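Local coordinates for protein branched-chain phosphotransacylase (PDB 1YCO) that probably transfers branched-chain acyl groups between coenzyme A and phosphate, at residues 31-37 with 46-52; 4-8 with 61-65; 238-242 with 264-269. All blocks are in the same frame, centred on the assembly; numbering follows the deposited sequence.

Contact 1 of 3, residues 31-37 with 46-52; sequences FIVFDTN and WKYVHCS
One face of the Trp46 indole carries Val33, whose CG2 stands above the plane near the rim, 3.3 Å from Trp46 CE3; Val33 CB lies over the five-membered ring in a CH-pi contact. Val33 lies on strand 31-35 and Trp46 just ahead of strand 47-50, the two strands running parallel at the margin of a five-stranded parallel sheet, with 47-50 an outermost strand of the chain. Trp46 has its CG between backbone N and carbonyl carbon (chi1 59°), which folds the indole back over the valine. Leu15 and Val18 of helix 12-24 also touch the indole, so a large apolar ring suits this place. On the side facing helix 54-66, Cys51 SG lies at the edge of the Phe34 ring, nearest to Phe34 CB (3.9 Å), while Val49 lies alongside and points the same way.

Backbone bonds pass back and forth between the strands, beginning with Lys47 N to Phe31 O (2.9 Å); those beyond Val33 N to Lys47 O are weak. Past the strand end, the Asp35 side chain bends forward and OD1 accepts from Asn37 N at 3.0 Å, from above the carboxylate plane, making an Asx turn. The turn presents two carbonyls to aromatic side chains from strand 47-50. Thr36 O lies at the edge of the His50 imidazole and receives a weak bond from its NE2. Tyr48, its CG anti to the backbone N (chi1 177°), reaches farther along the turn, and its OH donates to Asn37 O at 2.7 Å, tilted 32° from the carbonyl plane.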
loop_
_atom_site.group_PDB
_atom_site.type_symbol
_atom_site.label_atom_id
_atom_site.label_comp_id
_atom_site.label_asym_id
_atom_site.label_seq_id
_atom_site.Cartn_x
_atom_site.Cartn_y
_atom_site.Cartn_z
ATOM N N PHE A 31 -6.973 -1.097 -35.114
ATOM C CA PHE A 31 -6.682 -2.291 -34.335
ATOM C C PHE A 31 -6.421 -3.520 -35.198
ATOM O O PHE A 31 -7.135 -3.788 -36.166
ATOM C CB PHE A 31 -7.827 -2.594 -33.362
ATOM C CG PHE A 31 -8.014 -1.547 -32.295
ATOM C CD1 PHE A 31 -8.922 -0.503 -32.467
ATOM C CD2 PHE A 31 -7.268 -1.596 -31.118
ATOM C CE1 PHE A 31 -9.087 0.473 -31.482
ATOM C CE2 PHE A 31 -7.427 -0.623 -30.131
ATOM C CZ PHE A 31 -8.339 0.414 -30.312
ATOM N N ILE A 32 -5.380 -4.257 -34.837
ATOM C CA ILE A 32 -4.995 -5.468 -35.536
ATOM C C ILE A 32 -4.889 -6.541 -34.462
ATOM O O ILE A 32 -3.973 -6.528 -33.641
ATOM C CB ILE A 32 -3.647 -5.273 -36.249
ATOM C CG1 ILE A 32 -3.770 -4.119 -37.236
ATOM C CG2 ILE A 32 -3.237 -6.552 -36.972
ATOM C CD1 ILE A 32 -2.485 -3.776 -37.944
ATOM N N VAL A 33 -5.839 -7.465 -34.471
ATOM C CA VAL A 33 -5.893 -8.524 -33.480
ATOM C C VAL A 33 -5.422 -9.883 -33.970
ATOM O O VAL A 33 -5.781 -10.313 -35.065
ATOM C CB VAL A 33 -7.334 -8.701 -32.968
ATOM C CG1 VAL A 33 -7.387 -9.807 -31.918
ATOM C CG2 VAL A 33 -7.849 -7.385 -32.405
ATOM N N PHE A 34 -4.638 -10.564 -33.138
ATOM C CA PHE A 34 -4.133 -11.896 -33.457
ATOM C C PHE A 34 -4.670 -12.848 -32.398
ATOM O O PHE A 34 -4.629 -12.538 -31.210
ATOM C CB PHE A 34 -2.601 -11.939 -33.407
ATOM C CG PHE A 34 -1.930 -10.843 -34.176
ATOM C CD1 PHE A 34 -1.909 -9.544 -33.682
ATOM C CD2 PHE A 34 -1.283 -11.117 -35.376
ATOM C CE1 PHE A 34 -1.249 -8.530 -34.369
ATOM C CE2 PHE A 34 -0.619 -10.111 -36.074
ATOM C CZ PHE A 34 -0.602 -8.814 -35.566
ATOM N N ASP A 35 -5.168 -14.007 -32.807
ATOM C CA ASP A 35 -5.692 -14.948 -31.826
ATOM C C ASP A 35 -5.881 -16.342 -32.424
ATOM O O ASP A 35 -6.069 -16.499 -33.631
ATOM C CB ASP A 35 -7.040 -14.435 -31.283
ATOM C CG ASP A 35 -7.342 -14.920 -29.864
ATOM O OD1 ASP A 35 -6.978 -16.071 -29.529
ATOM O OD2 ASP A 35 -7.966 -14.150 -29.091
ATOM N N THR A 36 -5.826 -17.351 -31.566
ATOM C CA THR A 36 -6.028 -18.719 -32.003
ATOM C C THR A 36 -7.527 -18.986 -32.008
ATOM O O THR A 36 -7.989 -19.949 -32.613
ATOM C CB THR A 36 -5.335 -19.719 -31.059
ATOM O OG1 THR A 36 -5.640 -19.383 -29.698
ATOM C CG2 THR A 36 -3.830 -19.687 -31.267
ATOM N N ASN A 37 -8.281 -18.123 -31.328
ATOM C CA ASN A 37 -9.741 -18.242 -31.246
ATOM C C ASN A 37 -10.367 -17.641 -32.500
ATOM O O ASN A 37 -9.799 -16.733 -33.102
ATOM C CB ASN A 37 -10.258 -17.501 -30.008
ATOM C CG ASN A 37 -11.714 -17.820 -29.692
ATOM O OD1 ASN A 37 -12.070 -18.980 -29.457
ATOM N ND2 ASN A 37 -12.560 -16.795 -29.681
ATOM N N TRP A 46 -11.868 -4.180 -36.062
ATOM C CA TRP A 46 -10.440 -4.465 -36.200
ATOM C C TRP A 46 -10.128 -5.306 -37.435
ATOM O O TRP A 46 -11.016 -5.628 -38.220
ATOM C CB TRP A 46 -9.914 -5.214 -34.965
ATOM C CG TRP A 46 -10.588 -6.540 -34.677
ATOM C CD1 TRP A 46 -10.870 -7.535 -35.571
ATOM C CD2 TRP A 46 -11.030 -7.017 -33.397
ATOM N NE1 TRP A 46 -11.462 -8.599 -34.929
ATOM C CE2 TRP A 46 -11.571 -8.309 -33.598
ATOM C CE3 TRP A 46 -11.020 -6.477 -32.104
ATOM C CZ2 TRP A 46 -12.100 -9.070 -32.550
ATOM C CZ3 TRP A 46 -11.545 -7.235 -31.059
ATOM C CH2 TRP A 46 -12.079 -8.520 -31.290
ATOM N N LYS A 47 -8.851 -5.655 -37.580
ATOM C CA LYS A 47 -8.350 -6.495 -38.661
ATOM C C LYS A 47 -7.941 -7.841 -38.050
ATOM O O LYS A 47 -6.811 -7.994 -37.576
ATOM C CB LYS A 47 -7.127 -5.849 -39.316
ATOM C CG LYS A 47 -7.433 -4.670 -40.248
ATOM C CD LYS A 47 -7.753 -5.102 -41.696
ATOM C CE LYS A 47 -9.017 -5.969 -41.798
ATOM N NZ LYS A 47 -10.287 -5.246 -41.449
ATOM N N TYR A 48 -8.861 -8.804 -38.056
ATOM C CA TYR A 48 -8.615 -10.139 -37.498
ATOM C C TYR A 48 -7.520 -10.915 -38.235
ATOM O O TYR A 48 -7.398 -10.823 -39.453
ATOM C CB TYR A 48 -9.911 -10.962 -37.530
ATOM C CG TYR A 48 -9.753 -12.387 -37.036
ATOM C CD1 TYR A 48 -9.612 -12.666 -35.672
ATOM C CD2 TYR A 48 -9.724 -13.457 -37.930
ATOM C CE1 TYR A 48 -9.448 -13.977 -35.214
ATOM C CE2 TYR A 48 -9.559 -14.767 -37.483
ATOM C CZ TYR A 48 -9.422 -15.022 -36.129
ATOM O OH TYR A 48 -9.248 -16.315 -35.699
ATOM N N VAL A 49 -6.720 -11.670 -37.488
ATOM C CA VAL A 49 -5.662 -12.492 -38.075
ATOM C C VAL A 49 -5.493 -13.781 -37.252
ATOM O O VAL A 49 -5.006 -13.744 -36.119
ATOM C CB VAL A 49 -4.294 -11.763 -38.115
ATOM C CG1 VAL A 49 -3.254 -12.661 -38.766
ATOM C CG2 VAL A 49 -4.405 -10.454 -38.880
ATOM N N HIS A 50 -5.896 -14.916 -37.821
ATOM C CA HIS A 50 -5.785 -16.200 -37.128
ATOM C C HIS A 50 -4.338 -16.672 -37.019
ATOM O O HIS A 50 -3.492 -16.315 -37.845
ATOM C CB HIS A 50 -6.598 -17.271 -37.853
ATOM C CG HIS A 50 -6.710 -18.557 -37.095
ATOM N ND1 HIS A 50 -6.506 -19.787 -37.682
ATOM C CD2 HIS A 50 -7.032 -18.805 -35.803
ATOM C CE1 HIS A 50 -6.700 -20.737 -36.786
ATOM N NE2 HIS A 50 -7.020 -20.168 -35.636
ATOM N N CYS A 51 -4.067 -17.484 -35.998
ATOM C CA CYS A 51 -2.726 -18.025 -35.750
ATOM C C CYS A 51 -2.798 -19.480 -35.266
ATOM O O CYS A 51 -3.791 -19.886 -34.666
ATOM C CB CYS A 51 -2.004 -17.167 -34.701
ATOM S SG CYS A 51 -1.926 -15.389 -35.093
ATOM N N SER A 52 -1.741 -20.251 -35.519
ATOM C CA SER A 52 -1.672 -21.668 -35.128
ATOM C C SER A 52 -1.781 -21.939 -33.629
ATOM O O SER A 52 -2.560 -22.792 -33.192
ATOM C CB SER A 52 -0.361 -22.295 -35.616
ATOM O OG SER A 52 -0.234 -22.194 -37.018
#

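Contact 2 of 3, residues 4-8 with 61-65; sequences VSIAG and AVSLV
Ala61 brings the helix against the strand with the smallest of side chains: its CB meets Ala7 CB at 3.7 Å and lies 3.6 Å from Ser5 OG. Methyl groups on both sides let the backbones come close, the alpha carbons of Ala7 and Ala61 being 5.4 Å apart. The carbonyl of Ala61 also takes part, since Ser5 OG donates to Ala61 O at 2.9 Å. The hydroxyl arrives well to the side of the carbonyl, with a C=O...OG angle of 107°, and is put there by a torsion that sets OG anti to the backbone N of Ser5 (chi1 175°). A serine thus fits a buried place where its one polar atom finds a helix carbonyl.

One turn on, Leu64 extends CD2 to Ser5 CB, 4.0 Å away, so the carbon part of the serine is covered as well. Val65 follows with CG2 at 4.2 Å from the same Ser5 CB, a looser contact.

Residues 61-65 run nearly antiparallel to strand residues 4-7, at 161°, and their helix covers one side of the parallel sheet: Leu64 also rests on Ile32 and Phe34 of strand 29-35, Val65 on Leu73 of strand 72-75, while Val62 is turned to helix 80-87.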
loop_
_atom_site.group_PDB
_atom_site.type_symbol
_atom_site.label_atom_id
_atom_site.label_comp_id
_atom_site.label_asym_id
_atom_site.label_seq_id
_atom_site.Cartn_x
_atom_site.Cartn_y
_atom_site.Cartn_z
ATOM N N VAL A 4 -2.759 -0.282 -33.156
ATOM C CA VAL A 4 -2.546 -1.089 -31.962
ATOM C C VAL A 4 -2.559 -2.593 -32.283
ATOM O O VAL A 4 -3.465 -3.112 -32.953
ATOM C CB VAL A 4 -3.624 -0.809 -30.872
ATOM C CG1 VAL A 4 -3.291 -1.579 -29.606
ATOM C CG2 VAL A 4 -3.704 0.682 -30.562
ATOM N N SER A 5 -1.542 -3.288 -31.792
ATOM C CA SER A 5 -1.403 -4.722 -31.997
ATOM C C SER A 5 -1.891 -5.455 -30.743
ATOM O O SER A 5 -1.440 -5.174 -29.638
ATOM C CB SER A 5 0.070 -5.034 -32.285
ATOM O OG SER A 5 0.329 -6.418 -32.379
ATOM N N ILE A 6 -2.808 -6.400 -30.912
ATOM C CA ILE A 6 -3.346 -7.124 -29.763
ATOM C C ILE A 6 -3.079 -8.622 -29.811
ATOM O O ILE A 6 -3.518 -9.318 -30.731
ATOM C CB ILE A 6 -4.866 -6.904 -29.645
ATOM C CG1 ILE A 6 -5.165 -5.399 -29.684
ATOM C CG2 ILE A 6 -5.394 -7.553 -28.361
ATOM C CD1 ILE A 6 -6.597 -5.031 -29.433
ATOM N N ALA A 7 -2.369 -9.118 -28.801
ATOM C CA ALA A 7 -2.044 -10.536 -28.711
ATOM C C ALA A 7 -3.171 -11.285 -28.002
ATOM O O ALA A 7 -3.324 -11.192 -26.781
ATOM C CB ALA A 7 -0.724 -10.729 -27.965
ATOM N N GLY A 8 -3.952 -12.025 -28.781
ATOM C CA GLY A 8 -5.061 -12.768 -28.226
ATOM C C GLY A 8 -6.210 -11.823 -27.939
ATOM O O GLY A 8 -6.821 -11.879 -26.872
ATOM N N ALA A 61 2.222 -10.651 -32.964
ATOM C CA ALA A 61 1.813 -9.391 -32.340
ATOM C C ALA A 61 3.034 -8.506 -32.094
ATOM O O ALA A 61 3.044 -7.317 -32.433
ATOM C CB ALA A 61 1.106 -9.669 -31.014
ATOM N N VAL A 62 4.063 -9.110 -31.502
ATOM C CA VAL A 62 5.312 -8.426 -31.176
ATOM C C VAL A 62 6.053 -8.009 -32.439
ATOM O O VAL A 62 6.766 -7.008 -32.447
ATOM C CB VAL A 62 6.247 -9.339 -30.343
ATOM C CG1 VAL A 62 7.562 -8.627 -30.057
ATOM C CG2 VAL A 62 5.566 -9.740 -29.050
ATOM N N SER A 63 5.888 -8.785 -33.505
ATOM C CA SER A 63 6.551 -8.485 -34.769
ATOM C C SER A 63 6.053 -7.169 -35.351
ATOM O O SER A 63 6.839 -6.333 -35.805
ATOM C CB SER A 63 6.295 -9.605 -35.775
ATOM O OG SER A 63 5.941 -9.059 -37.041
ATOM N N LEU A 64 4.734 -7.007 -35.350
ATOM C CA LEU A 64 4.087 -5.809 -35.873
ATOM C C LEU A 64 4.578 -4.540 -35.157
ATOM O O LEU A 64 4.553 -3.445 -35.724
ATOM C CB LEU A 64 2.572 -5.937 -35.720
ATOM C CG LEU A 64 1.714 -5.079 -36.651
ATOM C CD1 LEU A 64 1.915 -5.567 -38.080
ATOM C CD2 LEU A 64 0.244 -5.212 -36.249
ATOM N N VAL A 65 5.023 -4.703 -33.912
ATOM C CA VAL A 65 5.537 -3.593 -33.116
ATOM C C VAL A 65 7.037 -3.424 -33.349
ATOM O O VAL A 65 7.553 -2.302 -33.298
ATOM C CB VAL A 65 5.268 -3.807 -31.586
ATOM C CG1 VAL A 65 6.162 -2.905 -30.757
ATOM C CG2 VAL A 65 3.800 -3.506 -31.260
#

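Contact 3 of 3, residues 238-242 with 264-269; sequences KVGGT and HSLRFA
Lys238 lays its aliphatic chain across the His264 imidazole at about a right angle. Its CB stands over one face, towards the rim, and Lys238 CD comes within 3.9 Å of His264 CE1; the flexible methylene chain can cover the ring while its ammonium group runs on to a long, weak ion pair with Glu107. At Val239 the backbone makes the contact, Val239 O lying 3.3 Å from His264 CB, whereas its side chain points away and packs on helix 221-234.

Gly240 is where strand and helix come closest, its CA 3.7 Å from that of Ser265. A beta carbon would collide with His264 O, so the absence of a side chain is what permits the approach. Gly241 N donates to Ser265 OG at 2.8 Å in an almost straight bond of 175°, and Gly241 CA sits at the edge of the Phe268 ring. Serine suits this position because its short arm reaches a strand N-H directly from the helix.

Thr242 places CG2 3.7 Å from Phe268 CD2 and 3.9 Å from Ala269 CB, while its OG1 bonds to Gln272, a turn farther along the helix.

Residues 264-269 cross 238-242, on an outermost strand of the mixed sheet within this chain, at 58°. Phe268 reaches past that strand to Val103 and Met105 of strand 101-107, and Ser265 and Ala269 touch Val251 of strand 250-252, an outermost strand of the parallel sheet.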
loop_
_atom_site.group_PDB
_atom_site.type_symbol
_atom_site.label_atom_id
_atom_site.label_comp_id
_atom_site.label_asym_id
_atom_site.label_seq_id
_atom_site.Cartn_x
_atom_site.Cartn_y
_atom_site.Cartn_z
ATOM N N LYS A 238 -8.710 6.847 -10.794
ATOM C CA LYS A 238 -8.653 6.266 -12.131
ATOM C C LYS A 238 -7.176 5.928 -12.320
ATOM O O LYS A 238 -6.304 6.755 -12.049
ATOM C CB LYS A 238 -9.134 7.275 -13.184
ATOM C CG LYS A 238 -10.604 7.659 -13.020
ATOM C CD LYS A 238 -11.160 8.412 -14.224
ATOM C CE LYS A 238 -10.416 9.718 -14.480
ATOM N NZ LYS A 238 -10.953 10.427 -15.672
ATOM N N VAL A 239 -6.899 4.709 -12.759
ATOM C CA VAL A 239 -5.524 4.273 -12.935
ATOM C C VAL A 239 -5.298 3.572 -14.263
ATOM O O VAL A 239 -6.135 2.793 -14.709
ATOM C CB VAL A 239 -5.106 3.307 -11.808
ATOM C CG1 VAL A 239 -3.637 2.977 -11.937
ATOM C CG2 VAL A 239 -5.384 3.935 -10.449
ATOM N N GLY A 240 -4.165 3.875 -14.887
ATOM C CA GLY A 240 -3.793 3.266 -16.150
ATOM C C GLY A 240 -2.320 2.900 -16.083
ATOM O O GLY A 240 -1.510 3.635 -15.510
ATOM N N GLY A 241 -1.950 1.765 -16.660
ATOM C CA GLY A 241 -0.551 1.371 -16.600
ATOM C C GLY A 241 0.035 0.829 -17.884
ATOM O O GLY A 241 -0.662 0.264 -18.719
ATOM N N THR A 242 1.334 1.012 -18.043
ATOM C CA THR A 242 2.016 0.528 -19.219
ATOM C C THR A 242 3.422 0.149 -18.814
ATOM O O THR A 242 3.985 0.703 -17.868
ATOM C CB THR A 242 2.128 1.614 -20.318
ATOM O OG1 THR A 242 2.936 2.692 -19.832
ATOM C CG2 THR A 242 0.758 2.149 -20.697
ATOM N N HIS A 264 -8.324 2.936 -19.594
ATOM C CA HIS A 264 -7.438 3.892 -18.951
ATOM C C HIS A 264 -5.971 3.636 -19.306
ATOM O O HIS A 264 -5.220 4.577 -19.558
ATOM C CB HIS A 264 -7.616 3.868 -17.425
ATOM C CG HIS A 264 -8.960 4.338 -16.960
ATOM N ND1 HIS A 264 -9.665 5.334 -17.602
ATOM C CD2 HIS A 264 -9.702 3.988 -15.880
ATOM C CE1 HIS A 264 -10.782 5.578 -16.939
ATOM N NE2 HIS A 264 -10.828 4.777 -15.892
ATOM N N SER A 265 -5.571 2.364 -19.317
ATOM C CA SER A 265 -4.199 2.001 -19.656
ATOM C C SER A 265 -3.952 2.313 -21.127
ATOM O O SER A 265 -2.921 2.888 -21.505
ATOM C CB SER A 265 -3.938 0.518 -19.385
ATOM O OG SER A 265 -3.969 0.258 -17.986
ATOM N N LEU A 266 -4.915 1.940 -21.961
ATOM C CA LEU A 266 -4.809 2.209 -23.386
ATOM C C LEU A 266 -4.690 3.720 -23.608
ATOM O O LEU A 266 -3.911 4.187 -24.447
ATOM C CB LEU A 266 -6.033 1.655 -24.117
ATOM C CG LEU A 266 -6.173 2.036 -25.589
ATOM C CD1 LEU A 266 -4.863 1.820 -26.335
ATOM C CD2 LEU A 266 -7.294 1.200 -26.192
ATOM N N ARG A 267 -5.451 4.478 -22.824
ATOM C CA ARG A 267 -5.457 5.938 -22.912
ATOM C C ARG A 267 -4.089 6.484 -22.500
ATOM O O ARG A 267 -3.593 7.466 -23.054
ATOM C CB ARG A 267 -6.540 6.506 -21.981
ATOM C CG ARG A 267 -6.894 7.975 -22.193
ATOM C CD ARG A 267 -7.782 8.155 -23.413
ATOM N NE ARG A 267 -8.620 9.351 -23.320
ATOM C CZ ARG A 267 -9.697 9.463 -22.545
ATOM N NH1 ARG A 267 -10.082 8.446 -21.785
ATOM N NH2 ARG A 267 -10.401 10.595 -22.535
ATOM N N PHE A 268 -3.499 5.836 -21.508
ATOM C CA PHE A 268 -2.204 6.242 -21.005
ATOM C C PHE A 268 -1.140 5.976 -22.072
ATOM O O PHE A 268 -0.270 6.815 -22.306
ATOM C CB PHE A 268 -1.926 5.483 -19.710
ATOM C CG PHE A 268 -0.656 5.877 -19.028
ATOM C CD1 PHE A 268 -0.199 7.188 -19.059
ATOM C CD2 PHE A 268 0.079 4.932 -18.325
ATOM C CE1 PHE A 268 0.976 7.550 -18.403
ATOM C CE2 PHE A 268 1.257 5.287 -17.665
ATOM C CZ PHE A 268 1.707 6.597 -17.705
ATOM N N ALA A 269 -1.244 4.829 -22.741
ATOM C CA ALA A 269 -0.300 4.440 -23.792
ATOM C C ALA A 269 -0.382 5.362 -25.008
ATOM O O ALA A 269 0.645 5.789 -25.550
ATOM C CB ALA A 269 -0.559 2.988 -24.222
#

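How the contacts relate
Contacts 1 and 2 belong to one parallel sheet and lie about 9 Å apart between centres. Strands 29-35 and 2-7 are neighbours in it: Ile32 N and Val4 O are 2.9 Å apart, probably hydrogen-bonded, and Phe34 CE1 packs 3.3 Å from Ser5 OG. Strand 47-50 leads directly into helix 54-66, so the chain goes from the sheet edge in contact 1 to the helix covering its middle in contact 2. Contact 3, on the mixed sheet, is about 23 Å from contact 1 and 18 Å from contact 2, centre to centre, and touches neither; its helix reaches strand 250-252, at the far edge of the parallel sheet from strand 47-50.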